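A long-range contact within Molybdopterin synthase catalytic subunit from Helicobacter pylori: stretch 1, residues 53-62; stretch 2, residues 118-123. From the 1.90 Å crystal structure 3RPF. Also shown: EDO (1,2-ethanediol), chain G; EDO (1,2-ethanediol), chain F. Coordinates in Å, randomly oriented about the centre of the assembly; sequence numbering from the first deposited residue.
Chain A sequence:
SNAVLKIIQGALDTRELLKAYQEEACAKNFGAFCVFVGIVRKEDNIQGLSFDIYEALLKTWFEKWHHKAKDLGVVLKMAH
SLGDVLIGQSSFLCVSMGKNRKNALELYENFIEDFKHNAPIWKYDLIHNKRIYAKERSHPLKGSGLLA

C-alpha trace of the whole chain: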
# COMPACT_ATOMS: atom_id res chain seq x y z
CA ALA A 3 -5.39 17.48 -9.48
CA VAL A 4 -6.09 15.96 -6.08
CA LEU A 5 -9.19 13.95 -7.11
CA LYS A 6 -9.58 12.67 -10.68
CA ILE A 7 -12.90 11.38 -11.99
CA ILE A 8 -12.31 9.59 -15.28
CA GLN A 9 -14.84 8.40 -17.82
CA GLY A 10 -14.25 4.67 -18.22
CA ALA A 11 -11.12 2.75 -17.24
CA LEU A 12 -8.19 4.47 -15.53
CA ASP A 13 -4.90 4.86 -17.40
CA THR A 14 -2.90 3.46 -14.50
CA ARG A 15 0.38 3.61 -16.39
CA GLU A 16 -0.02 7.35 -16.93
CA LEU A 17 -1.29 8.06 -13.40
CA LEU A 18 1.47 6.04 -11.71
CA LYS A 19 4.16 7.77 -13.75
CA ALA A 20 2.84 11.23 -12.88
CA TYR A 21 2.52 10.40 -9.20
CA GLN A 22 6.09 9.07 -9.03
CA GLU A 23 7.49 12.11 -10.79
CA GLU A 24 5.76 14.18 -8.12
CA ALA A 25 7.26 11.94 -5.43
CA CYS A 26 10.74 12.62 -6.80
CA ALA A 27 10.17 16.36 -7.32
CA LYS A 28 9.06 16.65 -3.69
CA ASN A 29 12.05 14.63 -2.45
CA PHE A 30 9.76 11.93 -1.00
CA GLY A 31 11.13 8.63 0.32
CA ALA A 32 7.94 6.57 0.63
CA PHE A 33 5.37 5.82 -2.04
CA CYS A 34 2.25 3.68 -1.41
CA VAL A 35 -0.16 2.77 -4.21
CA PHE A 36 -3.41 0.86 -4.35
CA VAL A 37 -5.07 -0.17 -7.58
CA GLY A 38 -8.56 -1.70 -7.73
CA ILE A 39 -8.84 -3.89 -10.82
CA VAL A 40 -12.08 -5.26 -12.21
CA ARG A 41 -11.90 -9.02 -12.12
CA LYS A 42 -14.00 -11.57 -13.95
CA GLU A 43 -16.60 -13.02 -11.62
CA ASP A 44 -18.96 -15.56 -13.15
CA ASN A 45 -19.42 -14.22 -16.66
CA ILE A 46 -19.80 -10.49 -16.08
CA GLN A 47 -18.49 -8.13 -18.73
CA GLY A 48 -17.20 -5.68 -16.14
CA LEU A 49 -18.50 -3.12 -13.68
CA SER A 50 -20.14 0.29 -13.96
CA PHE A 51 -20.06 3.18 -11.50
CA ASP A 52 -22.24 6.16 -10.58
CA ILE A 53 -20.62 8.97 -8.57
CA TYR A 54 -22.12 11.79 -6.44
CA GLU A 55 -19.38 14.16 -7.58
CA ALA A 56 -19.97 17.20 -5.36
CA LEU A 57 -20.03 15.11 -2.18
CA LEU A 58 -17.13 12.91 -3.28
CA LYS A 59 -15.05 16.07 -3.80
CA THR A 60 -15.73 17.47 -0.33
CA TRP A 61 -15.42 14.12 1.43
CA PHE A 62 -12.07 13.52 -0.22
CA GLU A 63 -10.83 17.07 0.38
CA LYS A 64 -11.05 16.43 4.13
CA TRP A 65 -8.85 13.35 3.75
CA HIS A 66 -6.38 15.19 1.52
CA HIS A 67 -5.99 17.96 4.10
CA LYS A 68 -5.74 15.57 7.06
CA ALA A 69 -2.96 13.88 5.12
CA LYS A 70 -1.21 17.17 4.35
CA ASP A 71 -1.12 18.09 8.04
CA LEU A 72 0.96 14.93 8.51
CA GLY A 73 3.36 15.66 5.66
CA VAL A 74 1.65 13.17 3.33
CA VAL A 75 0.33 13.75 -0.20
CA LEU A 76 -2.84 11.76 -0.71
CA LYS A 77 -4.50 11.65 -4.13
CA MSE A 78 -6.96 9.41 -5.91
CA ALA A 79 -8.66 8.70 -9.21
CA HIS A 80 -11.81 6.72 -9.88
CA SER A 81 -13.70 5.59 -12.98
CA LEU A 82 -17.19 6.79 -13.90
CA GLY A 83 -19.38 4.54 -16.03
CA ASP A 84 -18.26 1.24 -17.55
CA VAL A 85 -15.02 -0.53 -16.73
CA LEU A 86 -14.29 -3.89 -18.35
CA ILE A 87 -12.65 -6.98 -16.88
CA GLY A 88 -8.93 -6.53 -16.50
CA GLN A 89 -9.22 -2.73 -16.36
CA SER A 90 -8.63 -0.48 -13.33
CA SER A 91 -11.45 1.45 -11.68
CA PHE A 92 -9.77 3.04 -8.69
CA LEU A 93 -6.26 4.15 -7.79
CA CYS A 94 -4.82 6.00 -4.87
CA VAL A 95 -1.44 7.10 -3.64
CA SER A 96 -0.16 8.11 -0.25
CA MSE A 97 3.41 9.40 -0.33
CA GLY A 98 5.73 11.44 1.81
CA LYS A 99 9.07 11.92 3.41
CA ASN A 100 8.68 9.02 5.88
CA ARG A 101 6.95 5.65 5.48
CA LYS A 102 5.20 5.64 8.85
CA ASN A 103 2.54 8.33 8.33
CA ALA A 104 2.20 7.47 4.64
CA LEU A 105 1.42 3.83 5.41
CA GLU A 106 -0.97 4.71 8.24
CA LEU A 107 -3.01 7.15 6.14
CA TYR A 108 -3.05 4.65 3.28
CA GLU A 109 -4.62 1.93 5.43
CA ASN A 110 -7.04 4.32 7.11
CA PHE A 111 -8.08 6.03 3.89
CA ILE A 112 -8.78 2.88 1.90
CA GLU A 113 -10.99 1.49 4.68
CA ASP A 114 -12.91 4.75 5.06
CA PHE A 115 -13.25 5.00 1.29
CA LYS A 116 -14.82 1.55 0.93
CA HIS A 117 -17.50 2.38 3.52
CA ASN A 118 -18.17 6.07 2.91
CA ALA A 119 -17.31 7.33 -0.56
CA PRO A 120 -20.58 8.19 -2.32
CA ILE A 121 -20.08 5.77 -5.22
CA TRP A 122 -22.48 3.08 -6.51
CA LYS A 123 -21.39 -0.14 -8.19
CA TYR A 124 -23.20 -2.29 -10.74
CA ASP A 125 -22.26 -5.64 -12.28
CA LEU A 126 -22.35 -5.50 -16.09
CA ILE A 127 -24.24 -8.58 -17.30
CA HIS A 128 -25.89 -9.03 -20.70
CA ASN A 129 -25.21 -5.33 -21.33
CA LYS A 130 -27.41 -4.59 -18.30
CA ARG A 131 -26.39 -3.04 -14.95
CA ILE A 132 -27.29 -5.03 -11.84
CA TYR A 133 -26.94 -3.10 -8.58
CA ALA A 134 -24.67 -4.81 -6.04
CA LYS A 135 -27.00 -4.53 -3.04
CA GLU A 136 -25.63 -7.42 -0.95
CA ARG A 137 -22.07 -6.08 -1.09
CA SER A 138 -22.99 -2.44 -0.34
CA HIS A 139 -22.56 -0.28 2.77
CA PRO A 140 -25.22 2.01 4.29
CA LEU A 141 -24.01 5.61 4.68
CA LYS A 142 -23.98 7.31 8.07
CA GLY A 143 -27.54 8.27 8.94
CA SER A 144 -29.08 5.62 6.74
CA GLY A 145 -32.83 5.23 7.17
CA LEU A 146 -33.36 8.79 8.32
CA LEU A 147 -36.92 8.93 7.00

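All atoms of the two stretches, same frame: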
# COMPACT_ATOMS: atom_id res chain seq x y z
N ILE A 53 -21.31 8.19 -9.59
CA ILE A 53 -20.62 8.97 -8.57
C ILE A 53 -21.38 10.24 -8.20
O ILE A 53 -21.81 10.99 -9.09
CB ILE A 53 -19.21 9.37 -9.03
CG1 ILE A 53 -18.35 8.13 -9.28
CG2 ILE A 53 -18.54 10.27 -7.98
CD1 ILE A 53 -16.92 8.44 -9.67
N TYR A 54 -21.57 10.49 -6.90
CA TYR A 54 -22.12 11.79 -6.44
C TYR A 54 -20.93 12.76 -6.38
O TYR A 54 -20.23 12.82 -5.37
CB TYR A 54 -22.76 11.64 -5.06
CG TYR A 54 -23.51 12.84 -4.50
CD1 TYR A 54 -24.32 12.71 -3.38
CD2 TYR A 54 -23.41 14.10 -5.08
CE1 TYR A 54 -25.00 13.78 -2.84
CE2 TYR A 54 -24.10 15.19 -4.54
CZ TYR A 54 -24.89 15.02 -3.43
OH TYR A 54 -25.58 16.08 -2.89
N GLU A 55 -20.69 13.51 -7.45
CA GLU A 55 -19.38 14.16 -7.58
C GLU A 55 -19.12 15.26 -6.56
O GLU A 55 -18.03 15.34 -5.99
CB GLU A 55 -19.15 14.67 -9.01
CG GLU A 55 -19.25 13.56 -10.05
CD GLU A 55 -18.78 14.00 -11.42
OE1 GLU A 55 -18.98 13.25 -12.40
OE2 GLU A 55 -18.18 15.10 -11.50
N ALA A 56 -20.12 16.10 -6.32
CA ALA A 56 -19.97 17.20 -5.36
C ALA A 56 -19.61 16.68 -3.97
O ALA A 56 -18.74 17.23 -3.30
CB ALA A 56 -21.24 18.06 -5.30
N LEU A 57 -20.27 15.62 -3.53
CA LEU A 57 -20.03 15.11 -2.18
C LEU A 57 -18.72 14.34 -2.15
O LEU A 57 -17.96 14.44 -1.19
CB LEU A 57 -21.20 14.24 -1.70
CG LEU A 57 -20.98 13.53 -0.35
CD1 LEU A 57 -20.61 14.51 0.74
CD2 LEU A 57 -22.24 12.75 0.01
N LEU A 58 -18.43 13.59 -3.21
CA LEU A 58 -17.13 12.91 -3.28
C LEU A 58 -15.99 13.92 -3.15
O LEU A 58 -15.03 13.69 -2.39
CB LEU A 58 -17.01 12.12 -4.59
CG LEU A 58 -15.61 11.50 -4.74
CD1 LEU A 58 -15.38 10.55 -3.59
CD2 LEU A 58 -15.49 10.79 -6.07
N LYS A 59 -16.10 15.05 -3.84
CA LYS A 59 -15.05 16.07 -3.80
C LYS A 59 -14.80 16.58 -2.38
O LYS A 59 -13.65 16.68 -1.93
CB LYS A 59 -15.41 17.25 -4.71
N THR A 60 -15.87 16.91 -1.67
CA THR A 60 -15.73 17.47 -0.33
C THR A 60 -15.25 16.41 0.65
O THR A 60 -14.30 16.65 1.41
CB THR A 60 -17.05 18.10 0.16
OG1 THR A 60 -18.07 17.10 0.22
CG2 THR A 60 -17.49 19.22 -0.79
N TRP A 61 -15.89 15.25 0.63
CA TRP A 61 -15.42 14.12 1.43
C TRP A 61 -13.92 13.89 1.25
O TRP A 61 -13.16 13.75 2.23
CB TRP A 61 -16.19 12.83 1.07
CG TRP A 61 -15.72 11.62 1.85
CD1 TRP A 61 -16.08 11.26 3.12
CD2 TRP A 61 -14.79 10.62 1.40
NE1 TRP A 61 -15.44 10.10 3.49
CE2 TRP A 61 -14.63 9.68 2.45
CE3 TRP A 61 -14.07 10.42 0.22
CZ2 TRP A 61 -13.78 8.58 2.36
CZ3 TRP A 61 -13.22 9.31 0.13
CH2 TRP A 61 -13.09 8.41 1.19
N PHE A 62 -13.47 13.82 0.00
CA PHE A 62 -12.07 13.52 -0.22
C PHE A 62 -11.19 14.69 0.22
O PHE A 62 -10.09 14.48 0.72
CB PHE A 62 -11.76 13.13 -1.66
CG PHE A 62 -10.31 12.79 -1.88
CD1 PHE A 62 -9.81 11.57 -1.45
CD2 PHE A 62 -9.43 13.71 -2.44
CE1 PHE A 62 -8.46 11.25 -1.60
CE2 PHE A 62 -8.07 13.39 -2.60
CZ PHE A 62 -7.60 12.16 -2.18
N ASN A 118 -17.61 4.72 2.81
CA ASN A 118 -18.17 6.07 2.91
C ASN A 118 -18.16 6.91 1.64
O ASN A 118 -18.86 7.91 1.55
CB ASN A 118 -17.50 6.85 4.03
CG ASN A 118 -17.83 6.29 5.39
OD1 ASN A 118 -18.95 6.45 5.88
ND2 ASN A 118 -16.85 5.63 6.02
N ALA A 119 -17.36 6.52 0.65
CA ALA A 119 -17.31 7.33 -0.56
C ALA A 119 -18.64 7.13 -1.25
O ALA A 119 -19.12 6.00 -1.37
CB ALA A 119 -16.16 6.91 -1.46
N PRO A 120 -19.26 8.24 -1.66
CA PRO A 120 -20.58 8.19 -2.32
C PRO A 120 -20.41 7.71 -3.75
O PRO A 120 -20.37 8.52 -4.67
CB PRO A 120 -21.04 9.64 -2.27
CG PRO A 120 -19.75 10.45 -2.30
CD PRO A 120 -18.75 9.62 -1.53
N ILE A 121 -20.25 6.39 -3.91
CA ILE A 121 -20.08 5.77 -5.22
C ILE A 121 -20.91 4.49 -5.26
O ILE A 121 -20.94 3.74 -4.28
CB ILE A 121 -18.61 5.42 -5.49
CG1 ILE A 121 -17.74 6.69 -5.50
CG2 ILE A 121 -18.49 4.65 -6.79
CD1 ILE A 121 -16.23 6.41 -5.68
N TRP A 122 -21.59 4.24 -6.39
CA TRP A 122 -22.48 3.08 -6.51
C TRP A 122 -22.00 2.14 -7.61
O TRP A 122 -21.65 2.57 -8.71
CB TRP A 122 -23.93 3.51 -6.75
CG TRP A 122 -24.45 4.29 -5.60
CD1 TRP A 122 -25.05 3.80 -4.48
CD2 TRP A 122 -24.35 5.70 -5.41
NE1 TRP A 122 -25.33 4.82 -3.60
CE2 TRP A 122 -24.90 6.00 -4.16
CE3 TRP A 122 -23.82 6.74 -6.18
CZ2 TRP A 122 -24.97 7.31 -3.66
CZ3 TRP A 122 -23.89 8.03 -5.69
CH2 TRP A 122 -24.47 8.30 -4.45
N LYS A 123 -21.97 0.85 -7.30
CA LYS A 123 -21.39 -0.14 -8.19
C LYS A 123 -22.46 -1.05 -8.76
O LYS A 123 -23.37 -1.47 -8.04
CB LYS A 123 -20.35 -0.98 -7.45
CG LYS A 123 -19.85 -2.19 -8.23
CD LYS A 123 -18.53 -2.75 -7.65
CE LYS A 123 -18.77 -3.54 -6.38
NZ LYS A 123 -17.49 -4.05 -5.80
C1 EDO G . -22.65 14.85 -9.93
O1 EDO G . -23.15 13.75 -9.17
C2 EDO G . -23.12 16.14 -9.27
O2 EDO G . -22.72 16.14 -7.90
C1 EDO F . -19.41 11.52 2.93
O1 EDO F . -19.66 11.98 4.27
C2 EDO F . -20.33 10.35 2.59
O2 EDO F . -20.23 9.33 3.60

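Pro-120 organizes this contact, with 90 Å² covered by the other stretch. It lies just before the strand at Ile-121, facing the start of the helix, which begins at Glu-55. Its carbonyl accepts the single hydrogen bond between the stretches, from Tyr-54 N to Pro-120 O at 3.2 Å and nearly straight, just before the helix begins. Its ring meets the N-cap residue Tyr-54 and the first helical turn: Pro-120 CG lies 3.8 Å from Leu-57 CG and 3.9 Å from Leu-58 CB, while Pro-120 CB is 3.8 Å from Tyr-54 CB. The ring carries no polar group, so these contacts are apolar packing.

Ile-53 adds a single bridge. It pairs with Ile-121 as an antiparallel, non-hydrogen-bonded bridge, so both side chains emerge on the same sheet face and touch, Ile-53 CG1 to Ile-121 CG1 at 4.1 Å. Trp-122 brings its ring edge to the backbone here, with Trp-122 CZ3 3.6 Å from Tyr-54 N.

One turn beyond Leu-57, Trp-61 lays a ring face over Ala-119 CB, 4.1 Å from Trp-61 CZ3, and over the Asn-118 carbonyl oxygen. The alanine methyl packs against the indole face. The rule is economical: one backbone hydrogen bond and one bridge align the segments, and mostly apolar packing covers the surface around them.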